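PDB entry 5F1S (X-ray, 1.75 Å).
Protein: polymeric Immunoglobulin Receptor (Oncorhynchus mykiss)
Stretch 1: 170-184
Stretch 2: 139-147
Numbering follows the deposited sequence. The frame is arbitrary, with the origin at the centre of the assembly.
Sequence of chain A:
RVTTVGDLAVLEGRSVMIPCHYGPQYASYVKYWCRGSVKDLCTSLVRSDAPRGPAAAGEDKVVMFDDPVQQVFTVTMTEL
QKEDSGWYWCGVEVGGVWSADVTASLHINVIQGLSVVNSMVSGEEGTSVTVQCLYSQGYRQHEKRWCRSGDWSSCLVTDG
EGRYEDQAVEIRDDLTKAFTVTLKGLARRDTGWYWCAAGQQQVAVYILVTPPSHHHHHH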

# COMPACT_ATOMS: atom_id res chain seq x y z
N GLU A 170 19.71 -13.89 0.08
CA GLU A 170 18.71 -14.51 -0.77
C GLU A 170 17.65 -13.48 -1.16
O GLU A 170 17.21 -12.67 -0.33
CB GLU A 170 18.05 -15.70 -0.08
CG GLU A 170 16.93 -16.36 -0.94
CD GLU A 170 16.14 -17.42 -0.19
OE1 GLU A 170 16.61 -17.87 0.87
OE2 GLU A 170 15.04 -17.79 -0.67
N ILE A 171 17.27 -13.47 -2.43
CA ILE A 171 16.14 -12.68 -2.89
C ILE A 171 15.08 -13.63 -3.42
O ILE A 171 15.40 -14.54 -4.20
CB ILE A 171 16.55 -11.66 -3.96
CG1 ILE A 171 17.75 -10.83 -3.50
CG2 ILE A 171 15.35 -10.77 -4.30
CD1 ILE A 171 18.36 -9.92 -4.60
N ARG A 172 13.83 -13.40 -3.01
CA ARG A 172 12.69 -14.18 -3.47
C ARG A 172 11.60 -13.20 -3.89
O ARG A 172 11.01 -12.51 -3.05
CB ARG A 172 12.20 -15.13 -2.39
CG ARG A 172 11.02 -16.00 -2.84
CD ARG A 172 10.63 -17.02 -1.79
NE ARG A 172 9.53 -17.87 -2.25
CZ ARG A 172 9.03 -18.89 -1.55
NH1 ARG A 172 9.53 -19.20 -0.37
NH2 ARG A 172 8.03 -19.60 -2.05
N ASP A 173 11.32 -13.18 -5.19
CA ASP A 173 10.26 -12.38 -5.78
C ASP A 173 9.02 -13.23 -5.92
O ASP A 173 9.08 -14.31 -6.51
CB ASP A 173 10.75 -11.89 -7.14
CG ASP A 173 9.76 -10.98 -7.87
OD1 ASP A 173 8.69 -10.67 -7.29
OD2 ASP A 173 10.05 -10.57 -9.02
N ASP A 174 7.91 -12.80 -5.32
CA ASP A 174 6.68 -13.57 -5.43
C ASP A 174 5.99 -13.36 -6.77
O ASP A 174 4.91 -13.92 -6.98
CB ASP A 174 5.71 -13.26 -4.27
CG ASP A 174 5.03 -11.87 -4.35
OD1 ASP A 174 5.09 -11.19 -5.37
OD2 ASP A 174 4.39 -11.46 -3.36
N LEU A 175 6.59 -12.58 -7.68
CA LEU A 175 6.16 -12.40 -9.05
C LEU A 175 4.86 -11.64 -9.19
O LEU A 175 4.39 -11.44 -10.31
CB LEU A 175 5.99 -13.75 -9.77
CG LEU A 175 7.27 -14.61 -9.77
CD1 LEU A 175 6.96 -15.99 -10.35
CD2 LEU A 175 8.39 -13.92 -10.54
N THR A 176 4.28 -11.18 -8.10
CA THR A 176 3.03 -10.44 -8.21
C THR A 176 3.03 -9.09 -7.50
O THR A 176 2.51 -8.12 -8.05
CB THR A 176 1.88 -11.31 -7.69
OG1 THR A 176 0.70 -10.51 -7.66
CG2 THR A 176 2.13 -11.79 -6.32
N LYS A 177 3.68 -8.99 -6.31
CA LYS A 177 3.50 -7.81 -5.44
C LYS A 177 4.76 -7.39 -4.69
O LYS A 177 4.82 -6.25 -4.26
CB LYS A 177 2.43 -8.07 -4.35
CG LYS A 177 1.06 -8.45 -4.78
CD LYS A 177 0.11 -8.42 -3.57
CE LYS A 177 0.53 -9.35 -2.42
NZ LYS A 177 -0.53 -9.37 -1.34
N ALA A 178 5.70 -8.30 -4.40
CA ALA A 178 6.74 -8.01 -3.43
C ALA A 178 7.89 -8.95 -3.67
O ALA A 178 7.71 -10.07 -4.14
CB ALA A 178 6.26 -8.21 -1.98
N PHE A 179 9.09 -8.47 -3.33
CA PHE A 179 10.23 -9.37 -3.24
C PHE A 179 10.92 -9.15 -1.91
O PHE A 179 10.94 -8.03 -1.40
CB PHE A 179 11.20 -9.21 -4.46
CG PHE A 179 11.85 -7.84 -4.64
CD1 PHE A 179 13.15 -7.60 -4.19
CD2 PHE A 179 11.23 -6.85 -5.34
CE1 PHE A 179 13.77 -6.39 -4.41
CE2 PHE A 179 11.84 -5.62 -5.57
CZ PHE A 179 13.13 -5.40 -5.11
N THR A 180 11.36 -10.24 -1.29
CA THR A 180 12.03 -10.17 0.01
C THR A 180 13.51 -10.38 -0.19
O THR A 180 13.94 -11.21 -0.99
CB THR A 180 11.49 -11.23 0.97
OG1 THR A 180 11.67 -12.53 0.39
CG2 THR A 180 10.01 -11.01 1.20
N VAL A 181 14.30 -9.62 0.56
CA VAL A 181 15.75 -9.71 0.53
C VAL A 181 16.14 -10.19 1.92
O VAL A 181 15.86 -9.51 2.92
CB VAL A 181 16.43 -8.38 0.17
CG1 VAL A 181 17.98 -8.51 0.16
CG2 VAL A 181 15.96 -7.83 -1.16
N THR A 182 16.74 -11.37 2.01
CA THR A 182 17.19 -11.89 3.30
C THR A 182 18.70 -11.74 3.37
O THR A 182 19.42 -12.29 2.53
CB THR A 182 16.77 -13.35 3.49
OG1 THR A 182 15.35 -13.42 3.49
CG2 THR A 182 17.27 -13.88 4.83
N LEU A 183 19.17 -10.96 4.35
CA LEU A 183 20.58 -10.84 4.68
C LEU A 183 20.86 -11.91 5.74
O LEU A 183 20.36 -11.82 6.86
CB LEU A 183 20.90 -9.44 5.21
CG LEU A 183 20.32 -8.33 4.32
CD1 LEU A 183 20.72 -6.94 4.82
CD2 LEU A 183 20.80 -8.46 2.96
N LYS A 184 21.61 -12.94 5.35
CA LYS A 184 21.60 -14.19 6.10
C LYS A 184 22.46 -14.13 7.34
O LYS A 184 22.12 -14.78 8.35
CB LYS A 184 22.06 -15.33 5.19
CG LYS A 184 20.92 -15.99 4.46
CD LYS A 184 21.27 -16.36 3.02
CE LYS A 184 22.06 -17.62 2.92
NZ LYS A 184 21.85 -18.25 1.58
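Stretch 2, residues 139-147: YRQHEKRWC

The apolar centre of the contact is the indole of Trp146, which lies against the inward-facing side chains of a β-hairpin formed by strands 170-173 and 178-183. The two hairpin strands are antiparallel and paired through reciprocal backbone hydrogen bonds, Glu170 with Thr182 and Arg172 with Thr180. Alternation along both strands turns the CA-to-CB bonds of Ile171, Asp173, Phe179 and Val181 toward stretch 2. Val181 (chi1 t) places CG1 over one face of the indole, 3.6 Å from the centroid of the five-membered ring of Trp146 and only 10° off its normal, a CH-π contact. Trp146 (chi1 t) is also flanked by Ile171, whose CD1 lies 3.9 Å from Trp146 CB, and by Leu183, whose CB points sideways but whose m, t side chain brings CD1 to 4.2 Å from Trp146 CZ2. With 94 Å² covered, Trp146 contributes more area to the contact than any other residue.

The C-terminal part of stretch 2 crosses this surface as an extended segment, with residues 144-147 in β conformation. Its strand runs in roughly the same direction as strand 178-183, with an angle of 34° between their N-to-C directions (signed crossing angle -34°) and a closest approach of 8.8 Å between the axes. This separation leaves room for a layer of side chains, and no backbone-to-backbone hydrogen bond joins the stretches; at the centre, Val181 CA and Trp146 CA are 7.4 Å apart. Alternation along the strand turns Lys144 and Trp146 toward the hairpin, while the CA-to-CB bond of Arg145 points away.

Two residues before Trp146, the aliphatic part of Lys144 covers the ring of Phe179. Lys144 CB lies 3.6 Å from the centroid of the Phe179 ring and 5° off its normal, so the methylene sits almost squarely over the face. Phe179 adopts chi1 p. The same lysine then carries the contact from apolar to polar: its m, m, t, m side chain delivers NZ to Asp173, where Lys144 NZ and Asp173 OD2 form a salt bridge of 2.8 Å. The ammonium group also donates to the carbonyls of its own loop, with Lys144 NZ 2.8 Å from Tyr139 O and 2.9 Å from His142 O. Tyr139 to His142 form a type I turn, and the buried lysine thereby ties this turn to the hairpin.

At the polar edge, the turn comes up against the loop connecting the hairpin strands. Here the backbones approach most closely, with Leu175 CA and Arg140 CA 5.5 Å apart. Leu175 adopts a left-handed conformation (phi/psi 69/2), and its amide is held by Asp173, with Leu175 N 2.9 Å from Asp173 OD1. The extended arginine passes along this loop, Arg140 CG lying 3.7 Å from Leu175 O, and Arg140 NE donates a nearly linear hydrogen bond of 2.8 Å to Thr176 O, which lies near the plane of the guanidinium at its edge. In all, the two stretches bury 564 Å².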

# COMPACT_ATOMS: atom_id res chain seq x y z
N TYR A 139 5.78 -3.67 -12.58
CA TYR A 139 7.11 -4.22 -12.38
C TYR A 139 7.11 -5.73 -12.20
O TYR A 139 8.15 -6.32 -11.88
CB TYR A 139 7.78 -3.52 -11.18
CG TYR A 139 8.03 -2.06 -11.51
CD1 TYR A 139 9.09 -1.70 -12.31
CD2 TYR A 139 7.19 -1.05 -11.08
CE1 TYR A 139 9.33 -0.39 -12.66
CE2 TYR A 139 7.40 0.27 -11.43
CZ TYR A 139 8.49 0.59 -12.22
OH TYR A 139 8.74 1.88 -12.59
N ARG A 140 5.98 -6.39 -12.42
CA ARG A 140 5.91 -7.82 -12.16
C ARG A 140 6.97 -8.60 -12.94
O ARG A 140 7.56 -9.55 -12.42
CB ARG A 140 4.50 -8.34 -12.48
CG ARG A 140 3.53 -8.01 -11.36
CD ARG A 140 2.09 -8.21 -11.73
NE ARG A 140 1.24 -7.88 -10.59
CZ ARG A 140 -0.03 -7.53 -10.68
NH1 ARG A 140 -0.63 -7.44 -11.87
NH2 ARG A 140 -0.70 -7.24 -9.56
N GLN A 141 7.19 -8.24 -14.19
CA GLN A 141 8.11 -8.99 -15.06
C GLN A 141 9.52 -8.45 -15.07
O GLN A 141 10.36 -8.98 -15.81
CB GLN A 141 7.60 -8.98 -16.50
CG GLN A 141 6.14 -9.36 -16.67
CD GLN A 141 5.86 -10.76 -16.18
OE1 GLN A 141 6.79 -11.56 -16.04
NE2 GLN A 141 4.60 -11.06 -15.89
N HIS A 142 9.82 -7.37 -14.34
CA HIS A 142 11.16 -6.84 -14.29
C HIS A 142 12.05 -7.69 -13.38
O HIS A 142 11.61 -8.24 -12.37
CB HIS A 142 11.17 -5.41 -13.74
CG HIS A 142 10.69 -4.36 -14.70
ND1 HIS A 142 9.44 -4.38 -15.28
CD2 HIS A 142 11.29 -3.23 -15.13
CE1 HIS A 142 9.29 -3.30 -16.02
NE2 HIS A 142 10.41 -2.59 -15.96
N GLU A 143 13.33 -7.79 -13.73
CA GLU A 143 14.26 -8.34 -12.78
C GLU A 143 14.29 -7.39 -11.58
O GLU A 143 14.17 -6.17 -11.74
CB GLU A 143 15.65 -8.50 -13.39
CG GLU A 143 16.31 -7.25 -13.76
CD GLU A 143 17.68 -7.49 -14.35
OE1 GLU A 143 17.95 -8.64 -14.82
OE2 GLU A 143 18.48 -6.54 -14.32
N LYS A 144 14.39 -7.95 -10.39
CA LYS A 144 14.47 -7.16 -9.16
C LYS A 144 15.92 -7.12 -8.69
O LYS A 144 16.66 -8.09 -8.87
CB LYS A 144 13.59 -7.77 -8.10
CG LYS A 144 12.15 -8.04 -8.56
CD LYS A 144 11.54 -6.81 -9.16
CE LYS A 144 10.06 -6.97 -9.40
NZ LYS A 144 9.66 -8.13 -10.29
N ARG A 145 16.31 -6.02 -8.03
CA ARG A 145 17.69 -5.93 -7.58
C ARG A 145 17.81 -5.32 -6.18
O ARG A 145 16.94 -4.60 -5.71
CB ARG A 145 18.58 -5.13 -8.54
CG ARG A 145 18.02 -4.03 -9.23
CD ARG A 145 18.95 -3.60 -10.41
NE ARG A 145 18.99 -2.15 -10.42
CZ ARG A 145 18.05 -1.39 -10.97
NH1 ARG A 145 17.03 -1.95 -11.58
NH2 ARG A 145 18.14 -0.06 -10.93
N TRP A 146 18.88 -5.73 -5.52
CA TRP A 146 19.29 -5.23 -4.21
C TRP A 146 20.71 -4.70 -4.37
O TRP A 146 21.60 -5.46 -4.78
CB TRP A 146 19.21 -6.34 -3.18
CG TRP A 146 19.78 -6.04 -1.83
CD1 TRP A 146 20.94 -6.51 -1.31
CD2 TRP A 146 19.17 -5.22 -0.81
NE1 TRP A 146 21.09 -6.04 0.01
CE2 TRP A 146 20.03 -5.24 0.31
CE3 TRP A 146 17.98 -4.49 -0.75
CZ2 TRP A 146 19.73 -4.55 1.51
CZ3 TRP A 146 17.69 -3.79 0.45
CH2 TRP A 146 18.56 -3.84 1.54
N CYS A 147 20.91 -3.41 -4.12
CA CYS A 147 22.15 -2.73 -4.40
C CYS A 147 22.60 -1.94 -3.17
O CYS A 147 21.78 -1.36 -2.44
CB CYS A 147 22.03 -1.75 -5.59
SG CYS A 147 21.09 -2.49 -7.02